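Local coordinates for adhesion and penetration protein autotransporter (Haemophilus influenzae, PDB 3SYJ) that probably acts as a serine protease and, through its secreted passenger domain, promotes bacterial adherence to and invasion of host cells, at residues Tyr9-Asp14 and Gly20-Gly25; Asn28-Val31 and Gln37-Gly40; Pro593-Tyr598 and Arg675-Gly680; Ser52-Asn57 and Pro221-Asp226. All coordinates share one frame; numbering follows the deposited sequence.

Interaction 1 (Tyr9-Asp14 and Gly20-Gly25); sequences YQYYRD and GKFTVG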
loop_
_atom_site.group_PDB
_atom_site.type_symbol
_atom_site.label_atom_id
_atom_site.label_comp_id
_atom_site.label_asym_id
_atom_site.label_seq_id
_atom_site.Cartn_x
_atom_site.Cartn_y
_atom_site.Cartn_z
ATOM N N TYR A 9 -6.996 -52.038 27.172
ATOM C CA TYR A 9 -5.906 -52.169 28.129
ATOM C C TYR A 9 -5.080 -50.893 28.134
ATOM O O TYR A 9 -4.507 -50.528 29.156
ATOM C CB TYR A 9 -5.018 -53.357 27.762
ATOM C CG TYR A 9 -4.230 -53.942 28.914
ATOM C CD1 TYR A 9 -4.836 -54.227 30.133
ATOM C CD2 TYR A 9 -2.888 -54.248 28.769
ATOM C CE1 TYR A 9 -4.110 -54.787 31.185
ATOM C CE2 TYR A 9 -2.158 -54.804 29.809
ATOM C CZ TYR A 9 -2.768 -55.071 31.007
ATOM O OH TYR A 9 -2.022 -55.617 32.020
ATOM N N GLN A 10 -5.034 -50.206 26.993
ATOM C CA GLN A 10 -4.232 -48.992 26.872
ATOM C C GLN A 10 -4.543 -47.958 27.954
ATOM O O GLN A 10 -3.635 -47.274 28.434
ATOM C CB GLN A 10 -4.364 -48.367 25.487
ATOM C CG GLN A 10 -3.245 -47.381 25.169
ATOM C CD GLN A 10 -1.873 -48.053 25.071
ATOM O OE1 GLN A 10 -1.737 -49.128 24.485
ATOM N NE2 GLN A 10 -0.852 -47.412 25.636
ATOM N N TYR A 11 -5.812 -47.845 28.345
ATOM C CA TYR A 11 -6.189 -46.891 29.392
ATOM C C TYR A 11 -5.376 -47.121 30.655
ATOM O O TYR A 11 -4.816 -46.201 31.231
ATOM C CB TYR A 11 -7.673 -47.011 29.740
ATOM C CG TYR A 11 -8.605 -46.304 28.790
ATOM C CD1 TYR A 11 -8.761 -44.921 28.837
ATOM C CD2 TYR A 11 -9.354 -47.021 27.865
ATOM C CE1 TYR A 11 -9.632 -44.274 27.967
ATOM C CE2 TYR A 11 -10.222 -46.391 27.000
ATOM C CZ TYR A 11 -10.359 -45.023 27.053
ATOM O OH TYR A 11 -11.228 -44.413 26.185
ATOM N N TYR A 12 -5.314 -48.366 31.082
ATOM C CA TYR A 12 -4.634 -48.699 32.312
ATOM C C TYR A 12 -3.125 -48.523 32.199
ATOM O O TYR A 12 -2.444 -48.251 33.183
ATOM C CB TYR A 12 -4.955 -50.141 32.674
ATOM C CG TYR A 12 -6.427 -50.427 32.859
ATOM C CD1 TYR A 12 -7.059 -50.185 34.078
ATOM C CD2 TYR A 12 -7.184 -50.957 31.824
ATOM C CE1 TYR A 12 -8.407 -50.462 34.256
ATOM C CE2 TYR A 12 -8.530 -51.240 31.991
ATOM C CZ TYR A 12 -9.138 -50.990 33.207
ATOM O OH TYR A 12 -10.477 -51.274 33.364
ATOM N N ARG A 13 -2.595 -48.714 31.001
ATOM C CA ARG A 13 -1.166 -48.540 30.792
ATOM C C ARG A 13 -0.828 -47.051 30.771
ATOM O O ARG A 13 0.100 -46.617 31.444
ATOM C CB ARG A 13 -0.718 -49.214 29.496
ATOM C CG ARG A 13 -0.789 -50.740 29.512
ATOM C CD ARG A 13 0.150 -51.353 30.534
ATOM N NE ARG A 13 1.390 -50.597 30.646
ATOM C CZ ARG A 13 2.376 -50.646 29.761
ATOM N NH1 ARG A 13 2.240 -51.435 28.710
ATOM N NH2 ARG A 13 3.476 -49.911 29.914
ATOM N N ASP A 14 -1.591 -46.274 30.007
ATOM C CA ASP A 14 -1.370 -44.831 29.920
ATOM C C ASP A 14 -1.502 -44.182 31.296
ATOM O O ASP A 14 -0.709 -43.309 31.667
ATOM C CB ASP A 14 -2.341 -44.185 28.924
ATOM C CG ASP A 14 -1.936 -44.419 27.466
ATOM O OD1 ASP A 14 -0.825 -44.951 27.237
ATOM O OD2 ASP A 14 -2.724 -44.070 26.555
ATOM N N GLY A 20 -0.858 -40.891 27.122
ATOM C CA GLY A 20 -2.129 -40.601 26.492
ATOM C C GLY A 20 -2.703 -39.320 27.074
ATOM O O GLY A 20 -2.020 -38.299 27.172
ATOM N N LYS A 21 -3.960 -39.375 27.480
ATOM C CA LYS A 21 -4.625 -38.194 27.994
ATOM C C LYS A 21 -4.340 -38.007 29.474
ATOM O O LYS A 21 -4.724 -36.996 30.063
ATOM C CB LYS A 21 -6.128 -38.271 27.725
ATOM C CG LYS A 21 -6.495 -37.690 26.373
ATOM C CD LYS A 21 -7.762 -38.285 25.804
ATOM C CE LYS A 21 -8.125 -37.593 24.501
ATOM N NZ LYS A 21 -8.913 -38.499 23.615
ATOM N N PHE A 22 -3.636 -38.966 30.063
ATOM C CA PHE A 22 -3.421 -38.962 31.506
ATOM C C PHE A 22 -2.117 -38.280 31.929
ATOM O O PHE A 22 -1.398 -38.746 32.819
ATOM C CB PHE A 22 -3.516 -40.386 32.046
ATOM C CG PHE A 22 -4.888 -40.997 31.883
ATOM C CD1 PHE A 22 -5.962 -40.538 32.644
ATOM C CD2 PHE A 22 -5.109 -42.005 30.958
ATOM C CE1 PHE A 22 -7.224 -41.088 32.500
ATOM C CE2 PHE A 22 -6.373 -42.567 30.805
ATOM C CZ PHE A 22 -7.435 -42.107 31.582
ATOM N N THR A 23 -1.820 -37.162 31.278
ATOM C CA THR A 23 -0.661 -36.372 31.629
ATOM C C THR A 23 -0.921 -35.731 32.977
ATOM O O THR A 23 -2.077 -35.534 33.374
ATOM C CB THR A 23 -0.431 -35.286 30.597
ATOM O OG1 THR A 23 -1.673 -34.629 30.344
ATOM C CG2 THR A 23 0.091 -35.889 29.298
ATOM N N VAL A 24 0.147 -35.402 33.687
ATOM C CA VAL A 24 0.002 -34.873 35.032
ATOM C C VAL A 24 -0.856 -33.611 35.002
ATOM O O VAL A 24 -0.681 -32.753 34.131
ATOM C CB VAL A 24 1.373 -34.584 35.671
ATOM C CG1 VAL A 24 1.199 -34.075 37.085
ATOM C CG2 VAL A 24 2.228 -35.838 35.652
ATOM N N GLY A 25 -1.804 -33.520 35.937
ATOM C CA GLY A 25 -2.649 -32.342 36.064
ATOM C C GLY A 25 -3.904 -32.356 35.212
ATOM O O GLY A 25 -4.839 -31.603 35.484
#
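Y11 and F22 supply the apolar half of this contact, rim against rim. Y11 CD1 lies 3.9 Å from F22 CE2, and each atom sits close to the plane of the other ring, so the two aromatics meet by their edges. F22 CG stands anti to its own carbonyl carbon (chi1 -64°), which carries the ring toward the helix. There its edge spans nearly one helical turn, since F22 CD2 also comes to 4.1 Å from D14 CB.

The polar half belongs to the carboxylate of D14. No hydrogen bond joins the two segments; D14 OD2 instead rests against the main chain of G20, 3.5 Å from G20 CA, where glycine, with positive phi and no side chain, permits the close approach. Within the helix Q10 NE2 donates to D14 OD1 at 2.9 Å and 164°; the acceptor lies in the amide plane of Q10, yet is met from 48° above the carboxylate plane. A597 N also donates to D14 OD1, and H596 ND1 is bonded to D14 OD2, so several partners grip this buried group and would be expected to favour its ionised form.

Helix 9-17 and the loop behind it lie against strand 29-32: Y11 OH bonds Y32 N, while F22 packs on I29 and meets the F15 ring edge-to-face. A backbone bond from G20 to P595 reaches the segment 593-598.

Interaction 2 (Asn28-Val31 and Gln37-Gly40); sequences NIKV and QLVG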
loop_
_atom_site.group_PDB
_atom_site.type_symbol
_atom_site.label_atom_id
_atom_site.label_comp_id
_atom_site.label_asym_id
_atom_site.label_seq_id
_atom_site.Cartn_x
_atom_site.Cartn_y
_atom_site.Cartn_z
ATOM N N ASN A 28 -10.943 -34.425 33.624
ATOM C CA ASN A 28 -12.085 -34.765 32.796
ATOM C C ASN A 28 -11.716 -35.626 31.597
ATOM O O ASN A 28 -12.022 -35.271 30.463
ATOM C CB ASN A 28 -12.773 -33.488 32.323
ATOM C CG ASN A 28 -13.165 -32.604 33.471
ATOM O OD1 ASN A 28 -12.779 -31.442 33.531
ATOM N ND2 ASN A 28 -13.908 -33.160 34.415
ATOM N N ILE A 29 -11.048 -36.749 31.845
ATOM C CA ILE A 29 -10.720 -37.670 30.762
ATOM C C ILE A 29 -11.866 -38.655 30.555
ATOM O O ILE A 29 -12.215 -39.426 31.450
ATOM C CB ILE A 29 -9.401 -38.437 31.010
ATOM C CG1 ILE A 29 -8.230 -37.467 31.168
ATOM C CG2 ILE A 29 -9.108 -39.396 29.868
ATOM C CD1 ILE A 29 -7.891 -37.151 32.606
ATOM N N LYS A 30 -12.462 -38.608 29.375
ATOM C CA LYS A 30 -13.536 -39.525 29.044
ATOM C C LYS A 30 -12.978 -40.922 28.802
ATOM O O LYS A 30 -11.956 -41.084 28.138
ATOM C CB LYS A 30 -14.302 -39.025 27.823
ATOM C CG LYS A 30 -15.154 -37.791 28.110
ATOM C CD LYS A 30 -15.639 -37.158 26.814
ATOM C CE LYS A 30 -16.402 -35.862 27.065
ATOM N NZ LYS A 30 -17.635 -36.097 27.863
ATOM N N VAL A 31 -13.645 -41.923 29.362
ATOM C CA VAL A 31 -13.234 -43.309 29.203
ATOM C C VAL A 31 -14.355 -44.110 28.549
ATOM O O VAL A 31 -15.439 -44.248 29.118
ATOM C CB VAL A 31 -12.888 -43.930 30.562
ATOM C CG1 VAL A 31 -12.596 -45.416 30.409
ATOM C CG2 VAL A 31 -11.708 -43.198 31.181
ATOM N N GLN A 37 -18.805 -46.871 24.085
ATOM C CA GLN A 37 -19.765 -46.205 24.949
ATOM C C GLN A 37 -19.082 -45.619 26.184
ATOM O O GLN A 37 -18.190 -46.235 26.772
ATOM C CB GLN A 37 -20.864 -47.181 25.362
ATOM C CG GLN A 37 -21.695 -47.701 24.207
ATOM C CD GLN A 37 -22.421 -48.963 24.587
ATOM O OE1 GLN A 37 -21.940 -49.728 25.420
ATOM N NE2 GLN A 37 -23.589 -49.187 23.994
ATOM N N LEU A 38 -19.511 -44.425 26.575
ATOM C CA LEU A 38 -18.952 -43.758 27.742
ATOM C C LEU A 38 -19.162 -44.563 29.020
ATOM O O LEU A 38 -20.294 -44.830 29.414
ATOM C CB LEU A 38 -19.584 -42.380 27.907
ATOM C CG LEU A 38 -19.061 -41.520 29.053
ATOM C CD1 LEU A 38 -17.637 -41.057 28.759
ATOM C CD2 LEU A 38 -19.997 -40.341 29.272
ATOM N N VAL A 39 -18.065 -44.926 29.673
ATOM C CA VAL A 39 -18.128 -45.633 30.943
ATOM C C VAL A 39 -18.156 -44.632 32.088
ATOM O O VAL A 39 -18.858 -44.821 33.081
ATOM C CB VAL A 39 -16.911 -46.563 31.126
ATOM C CG1 VAL A 39 -16.944 -47.225 32.503
ATOM C CG2 VAL A 39 -16.865 -47.595 30.012
ATOM N N GLY A 40 -17.386 -43.561 31.931
ATOM C CA GLY A 40 -17.281 -42.535 32.948
ATOM C C GLY A 40 -16.264 -41.483 32.563
ATOM O O GLY A 40 -15.576 -41.606 31.548
#
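V31 and G40 form an antiparallel hydrogen-bonded pair, their CA atoms 5.6 Å apart. V31 N donates to G40 O at 2.9 Å. In the other direction the carbonyl of V31 is shared: V39 N reaches V31 O at 2.8 Å and 162°, whereas G40 N makes a weak, longer bond of 3.5 Å to the same oxygen. Two successive residues, V39 and G40, therefore face V31 alone, and the extra residue is accommodated by the helix-like backbone angles of V39.

Side chains add little to this backbone grip: V39 CB lies 3.4 Å from V31 O, beside the doubly used acceptor. On the exposed side L38 CG is anti to the backbone N (chi1 -177°), a setting that swings CD1 across to the aliphatic start of K30, where L38 CD1 is 4.0 Å from K30 CB.

Farther out, Q37 N is bonded to N33 OD1 in the connecting turn, and V39 packs on N33 and P208. At the far end N28 and I29 are paired by backbone bonds to M43 and S42; both face S42 as a G1 bulge.

The short strand segments run at 123° to each other, 5.8 Å apart at closest approach. The arrangement is a two-stranded beta hairpin, twisted and interrupted by a classic beta bulge, in the peptidase part of the passenger.

Interaction 3 (Pro593-Tyr598 and Arg675-Gly680); sequences PTPHAY and RSDWTG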
loop_
_atom_site.group_PDB
_atom_site.type_symbol
_atom_site.label_atom_id
_atom_site.label_comp_id
_atom_site.label_asym_id
_atom_site.label_seq_id
_atom_site.Cartn_x
_atom_site.Cartn_y
_atom_site.Cartn_z
ATOM N N PRO A 593 4.056 -37.662 17.740
ATOM C CA PRO A 593 2.927 -38.472 18.207
ATOM C C PRO A 593 2.704 -38.260 19.701
ATOM O O PRO A 593 3.666 -38.071 20.449
ATOM C CB PRO A 593 3.391 -39.908 17.932
ATOM C CG PRO A 593 4.458 -39.786 16.890
ATOM C CD PRO A 593 5.138 -38.483 17.165
ATOM N N THR A 594 1.453 -38.258 20.134
ATOM C CA THR A 594 1.171 -38.263 21.564
ATOM C C THR A 594 1.795 -39.529 22.135
ATOM O O THR A 594 1.683 -40.593 21.536
ATOM C CB THR A 594 -0.343 -38.284 21.833
ATOM O OG1 THR A 594 -0.945 -37.134 21.230
ATOM C CG2 THR A 594 -0.628 -38.291 23.329
ATOM N N PRO A 595 2.485 -39.421 23.278
ATOM C CA PRO A 595 3.065 -40.611 23.915
ATOM C C PRO A 595 2.003 -41.610 24.371
ATOM O O PRO A 595 0.942 -41.202 24.837
ATOM C CB PRO A 595 3.773 -40.032 25.144
ATOM C CG PRO A 595 4.035 -38.609 24.807
ATOM C CD PRO A 595 2.895 -38.172 23.948
ATOM N N HIS A 596 2.292 -42.903 24.249
ATOM C CA HIS A 596 1.421 -43.936 24.805
ATOM C C HIS A 596 2.263 -45.029 25.454
ATOM O O HIS A 596 3.360 -45.337 24.988
ATOM C CB HIS A 596 0.516 -44.545 23.725
ATOM C CG HIS A 596 -0.599 -43.647 23.282
ATOM N ND1 HIS A 596 -1.683 -43.355 24.083
ATOM C CD2 HIS A 596 -0.805 -42.989 22.117
ATOM C CE1 HIS A 596 -2.503 -42.548 23.433
ATOM N NE2 HIS A 596 -1.993 -42.309 22.238
ATOM N N ALA A 597 1.750 -45.620 26.526
ATOM C CA ALA A 597 2.462 -46.691 27.217
ATOM C C ALA A 597 2.801 -47.851 26.279
ATOM O O ALA A 597 1.958 -48.303 25.489
ATOM C CB ALA A 597 1.661 -47.177 28.395
ATOM N N TYR A 598 4.043 -48.320 26.380
ATOM C CA TYR A 598 4.586 -49.397 25.554
ATOM C C TYR A 598 3.820 -50.704 25.784
ATOM O O TYR A 598 3.432 -51.002 26.907
ATOM C CB TYR A 598 6.059 -49.584 25.927
ATOM C CG TYR A 598 6.853 -50.608 25.127
ATOM C CD1 TYR A 598 7.519 -50.242 23.965
ATOM C CD2 TYR A 598 6.966 -51.928 25.558
ATOM C CE1 TYR A 598 8.264 -51.157 23.237
ATOM C CE2 TYR A 598 7.710 -52.861 24.836
ATOM C CZ TYR A 598 8.359 -52.465 23.672
ATOM O OH TYR A 598 9.104 -53.367 22.940
ATOM N N ARG A 675 10.800 -39.556 16.488
ATOM C CA ARG A 675 11.750 -40.199 17.390
ATOM C C ARG A 675 11.043 -41.156 18.350
ATOM O O ARG A 675 9.999 -40.835 18.911
ATOM C CB ARG A 675 12.577 -39.175 18.181
ATOM C CG ARG A 675 13.217 -39.805 19.413
ATOM C CD ARG A 675 14.634 -39.339 19.705
ATOM N NE ARG A 675 14.638 -38.254 20.670
ATOM C CZ ARG A 675 15.538 -38.080 21.636
ATOM N NH1 ARG A 675 16.540 -38.933 21.811
ATOM N NH2 ARG A 675 15.415 -37.038 22.447
ATOM N N SER A 676 11.615 -42.338 18.535
ATOM C CA SER A 676 11.015 -43.333 19.406
ATOM C C SER A 676 11.283 -42.987 20.856
ATOM O O SER A 676 12.437 -42.840 21.251
ATOM C CB SER A 676 11.584 -44.709 19.097
ATOM O OG SER A 676 11.381 -45.590 20.186
ATOM N N ASP A 677 10.219 -42.861 21.648
ATOM C CA ASP A 677 10.349 -42.654 23.090
ATOM C C ASP A 677 11.061 -43.833 23.752
ATOM O O ASP A 677 11.733 -43.680 24.780
ATOM C CB ASP A 677 8.976 -42.467 23.744
ATOM C CG ASP A 677 8.371 -41.106 23.459
ATOM O OD1 ASP A 677 9.136 -40.144 23.244
ATOM O OD2 ASP A 677 7.127 -40.990 23.462
ATOM N N TRP A 678 10.907 -45.010 23.150
ATOM C CA TRP A 678 11.400 -46.241 23.754
ATOM C C TRP A 678 12.898 -46.446 23.555
ATOM O O TRP A 678 13.576 -46.964 24.437
ATOM C CB TRP A 678 10.617 -47.461 23.246
ATOM C CG TRP A 678 10.971 -48.713 23.999
ATOM C CD1 TRP A 678 11.838 -49.690 23.602
ATOM C CD2 TRP A 678 10.498 -49.100 25.297
ATOM N NE1 TRP A 678 11.928 -50.666 24.566
ATOM C CE2 TRP A 678 11.117 -50.327 25.618
ATOM C CE3 TRP A 678 9.610 -48.533 26.216
ATOM C CZ2 TRP A 678 10.875 -50.993 26.818
ATOM C CZ3 TRP A 678 9.374 -49.194 27.406
ATOM C CH2 TRP A 678 10.000 -50.410 27.697
ATOM N N THR A 679 13.413 -46.033 22.404
ATOM C CA THR A 679 14.823 -46.243 22.093
ATOM C C THR A 679 15.628 -44.952 21.934
ATOM O O THR A 679 16.859 -44.975 21.966
ATOM C CB THR A 679 14.979 -47.027 20.800
ATOM O OG1 THR A 679 14.496 -46.228 19.713
ATOM C CG2 THR A 679 14.178 -48.325 20.873
ATOM N N GLY A 680 14.939 -43.830 21.752
ATOM C CA GLY A 680 15.619 -42.578 21.496
ATOM C C GLY A 680 16.036 -42.437 20.044
ATOM O O GLY A 680 16.597 -41.415 19.665
HETATM O O HOH W 1 5.461 -42.975 24.642
#
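The backbones of P593-Y598 and R675-G680 stay well apart, with CA of P595 at 7.6 Å from CA of D677 and CA of Y598 at 7.7 Å from CA of W678, so side chains and a water span the gap. Y598 and W678 do most of this in a face-to-face stack: the tyrosine ring and the six-membered ring of the indole have centroids 3.8 Å apart and planes only 16° from parallel. Y598 CD1 lies over the indole face, 3.5 Å from W678 CD2, and Y598 CB covers W678 CZ3. In both residues CG is anti to the backbone N, which extends both side chains into the gap, one running nearly perpendicular to the other while the rings stay almost parallel.

The contact joins two loops of the beta-solenoid, one following strand 586-593 and the other linking strands 669-675 and 682-688. The second is shaped by an ST motif, in which S676 OG accepts from T679 N at 3.0 Å, and by a backbone bond from G680 N to S676 O.

Beside the stack, D677 OD2 rests 3.9 Å from P595 CB and accepts a hydrogen bond from a water, 2.8 Å away, that also donates to H596 O. The same carboxylate oxygen forms a salt bridge with R592. Y598 N bonds E85 OE2 and the W678 backbone that of N87, both in the peptidase part.

Interaction 4 (Ser52-Asn57 and Pro221-Asp226); sequences SVVSRN and PMFIYD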
loop_
_atom_site.group_PDB
_atom_site.type_symbol
_atom_site.label_atom_id
_atom_site.label_comp_id
_atom_site.label_asym_id
_atom_site.label_seq_id
_atom_site.Cartn_x
_atom_site.Cartn_y
_atom_site.Cartn_z
ATOM N N SER A 52 5.305 -40.043 38.961
ATOM C CA SER A 52 6.769 -40.097 38.935
ATOM C C SER A 52 7.386 -40.417 40.314
ATOM O O SER A 52 8.538 -40.832 40.400
ATOM C CB SER A 52 7.360 -38.812 38.342
ATOM O OG SER A 52 7.273 -37.730 39.253
ATOM N N VAL A 53 6.604 -40.252 41.379
ATOM C CA VAL A 53 7.073 -40.568 42.732
ATOM C C VAL A 53 7.058 -42.072 43.021
ATOM O O VAL A 53 7.554 -42.526 44.059
ATOM C CB VAL A 53 6.220 -39.870 43.806
ATOM C CG1 VAL A 53 6.147 -38.380 43.529
ATOM C CG2 VAL A 53 4.825 -40.482 43.851
ATOM N N VAL A 54 6.475 -42.837 42.104
ATOM C CA VAL A 54 6.442 -44.292 42.223
ATOM C C VAL A 54 7.631 -44.929 41.512
ATOM O O VAL A 54 7.953 -44.577 40.370
ATOM C CB VAL A 54 5.140 -44.876 41.637
ATOM C CG1 VAL A 54 5.165 -46.406 41.694
ATOM C CG2 VAL A 54 3.932 -44.312 42.373
ATOM N N SER A 55 8.286 -45.870 42.180
ATOM C CA SER A 55 9.446 -46.504 41.583
ATOM C C SER A 55 9.018 -47.257 40.333
ATOM O O SER A 55 7.903 -47.756 40.254
ATOM C CB SER A 55 10.133 -47.442 42.575
ATOM O OG SER A 55 9.289 -48.524 42.911
ATOM N N ARG A 56 9.909 -47.321 39.354
ATOM C CA ARG A 56 9.662 -48.063 38.127
ATOM C C ARG A 56 9.184 -49.497 38.370
ATOM O O ARG A 56 8.408 -50.034 37.584
ATOM C CB ARG A 56 10.938 -48.103 37.291
ATOM C CG ARG A 56 11.241 -46.824 36.540
ATOM C CD ARG A 56 10.416 -46.792 35.271
ATOM N NE ARG A 56 9.354 -45.815 35.383
ATOM C CZ ARG A 56 8.173 -45.905 34.784
ATOM N NH1 ARG A 56 7.860 -46.962 34.037
ATOM N NH2 ARG A 56 7.289 -44.933 34.961
ATOM N N ASN A 57 9.663 -50.136 39.432
ATOM C CA ASN A 57 9.273 -51.521 39.690
ATOM C C ASN A 57 7.966 -51.636 40.464
ATOM O O ASN A 57 7.538 -52.732 40.807
ATOM C CB ASN A 57 10.385 -52.285 40.409
ATOM C CG ASN A 57 10.659 -51.748 41.788
ATOM O OD1 ASN A 57 9.804 -51.105 42.398
ATOM N ND2 ASN A 57 11.857 -52.007 42.296
ATOM N N PRO A 221 1.859 -48.590 46.115
ATOM C CA PRO A 221 1.234 -47.479 46.830
ATOM C C PRO A 221 -0.211 -47.226 46.429
ATOM O O PRO A 221 -0.627 -47.506 45.309
ATOM C CB PRO A 221 2.068 -46.272 46.384
ATOM C CG PRO A 221 2.880 -46.736 45.199
ATOM C CD PRO A 221 2.490 -48.132 44.868
ATOM N N MET A 222 -0.960 -46.648 47.351
ATOM C CA MET A 222 -2.325 -46.245 47.094
ATOM C C MET A 222 -2.406 -44.788 47.534
ATOM O O MET A 222 -1.926 -44.436 48.610
ATOM C CB MET A 222 -3.273 -47.160 47.875
ATOM C CG MET A 222 -4.737 -46.796 47.844
ATOM S SD MET A 222 -5.300 -46.046 49.379
ATOM C CE MET A 222 -5.400 -44.363 48.854
ATOM N N PHE A 223 -2.978 -43.938 46.685
ATOM C CA PHE A 223 -2.974 -42.497 46.910
ATOM C C PHE A 223 -4.381 -41.956 47.060
ATOM O O PHE A 223 -5.315 -42.456 46.440
ATOM C CB PHE A 223 -2.308 -41.780 45.733
ATOM C CG PHE A 223 -0.913 -42.242 45.450
ATOM C CD1 PHE A 223 0.172 -41.584 46.006
ATOM C CD2 PHE A 223 -0.685 -43.334 44.629
ATOM C CE1 PHE A 223 1.470 -42.008 45.749
ATOM C CE2 PHE A 223 0.607 -43.763 44.362
ATOM C CZ PHE A 223 1.689 -43.094 44.927
ATOM N N ILE A 224 -4.535 -40.918 47.874
ATOM C CA ILE A 224 -5.839 -40.303 48.051
ATOM C C ILE A 224 -5.749 -38.798 47.839
ATOM O O ILE A 224 -4.757 -38.163 48.212
ATOM C CB ILE A 224 -6.461 -40.656 49.430
ATOM C CG1 ILE A 224 -7.973 -40.374 49.443
ATOM C CG2 ILE A 224 -5.721 -39.948 50.574
ATOM C CD1 ILE A 224 -8.685 -40.906 50.671
ATOM N N TYR A 225 -6.769 -38.228 47.205
ATOM C CA TYR A 225 -6.773 -36.794 46.975
ATOM C C TYR A 225 -7.475 -36.048 48.104
ATOM O O TYR A 225 -8.660 -36.268 48.359
ATOM C CB TYR A 225 -7.442 -36.451 45.647
ATOM C CG TYR A 225 -7.259 -34.992 45.248
ATOM C CD1 TYR A 225 -6.026 -34.528 44.820
ATOM C CD2 TYR A 225 -8.312 -34.090 45.307
ATOM C CE1 TYR A 225 -5.839 -33.212 44.449
ATOM C CE2 TYR A 225 -8.140 -32.764 44.941
ATOM C CZ TYR A 225 -6.894 -32.330 44.512
ATOM O OH TYR A 225 -6.690 -31.027 44.135
ATOM N N ASP A 226 -6.729 -35.171 48.775
ATOM C CA ASP A 226 -7.287 -34.256 49.765
ATOM C C ASP A 226 -7.756 -32.988 49.051
ATOM O O ASP A 226 -6.941 -32.205 48.575
ATOM C CB ASP A 226 -6.231 -33.914 50.819
ATOM C CG ASP A 226 -6.796 -33.127 51.992
ATOM O OD1 ASP A 226 -7.623 -32.217 51.772
ATOM O OD2 ASP A 226 -6.406 -33.417 53.142
#
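V54 packs most tightly here, with one methyl doing nearly all the work. V54 CG2 sits 3.6 Å from F223 CZ, at the edge of the phenyl ring and near its plane, and at the same time 3.9 Å from P221 CG. It thus fills the angle between two residues on the same face of strand 221-226. V54 CG1 is anti to the backbone N (chi1 177°) and CG2 anti to the carbonyl carbon, an orientation that presents both branches to the proline, with CG1 a little farther from it. I154 of strand 151-155 closes on both V54 and P221, I49 covers part of F223, and I234 backs the proline.

V53 makes the looser part. Its CG2 approaches F223 CE1 only to 4.1 Å, obliquely to the ring, and the two side chains run antiparallel alongside one another. No polar bond crosses between the segments.

Beyond V54 the loop leaves the strand and turns toward solvent, where R56 and N57 are partly exposed and polar links take over. S55 OG donates to N57 OD1 at 2.7 Å, from 42° above the carbonyl plane, V59 N is bonded to the same oxygen, and R56 forms a salt bridge with E17.

P221 closes a Gly-Asp-Ser-Gly-Ser-Pro sequence whose first serine is S218, probably the nucleophile, about 10 Å away between side chains. A loop packed on the strand that follows the probable nucleophile fits the chymotrypsin-like fold of PA-clan peptidases.

How the interactions relate
Interactions 1 and 4 are buried, interaction 2 is partly so, and interaction 3 lies at the surface. Interactions 1, 2 and 4 belong to the peptidase part, whereas 3 joins loops of the solenoid. Interactions 1 and 2 share a hydrophobic seam, where F22 CZ comes within 3.6 Å of I29 CG2. Interaction 1 also touches interaction 3, by polar bonds and by packing, so the helix 9-17 region connects hairpin and solenoid. Interaction 4 touches none of the others. Chemistry varies with place: backbone bonds hold the hairpin, apolar packing the interior, joined in interaction 1 by a buried carboxylate, and an aromatic stack with a water bridge the surface loops.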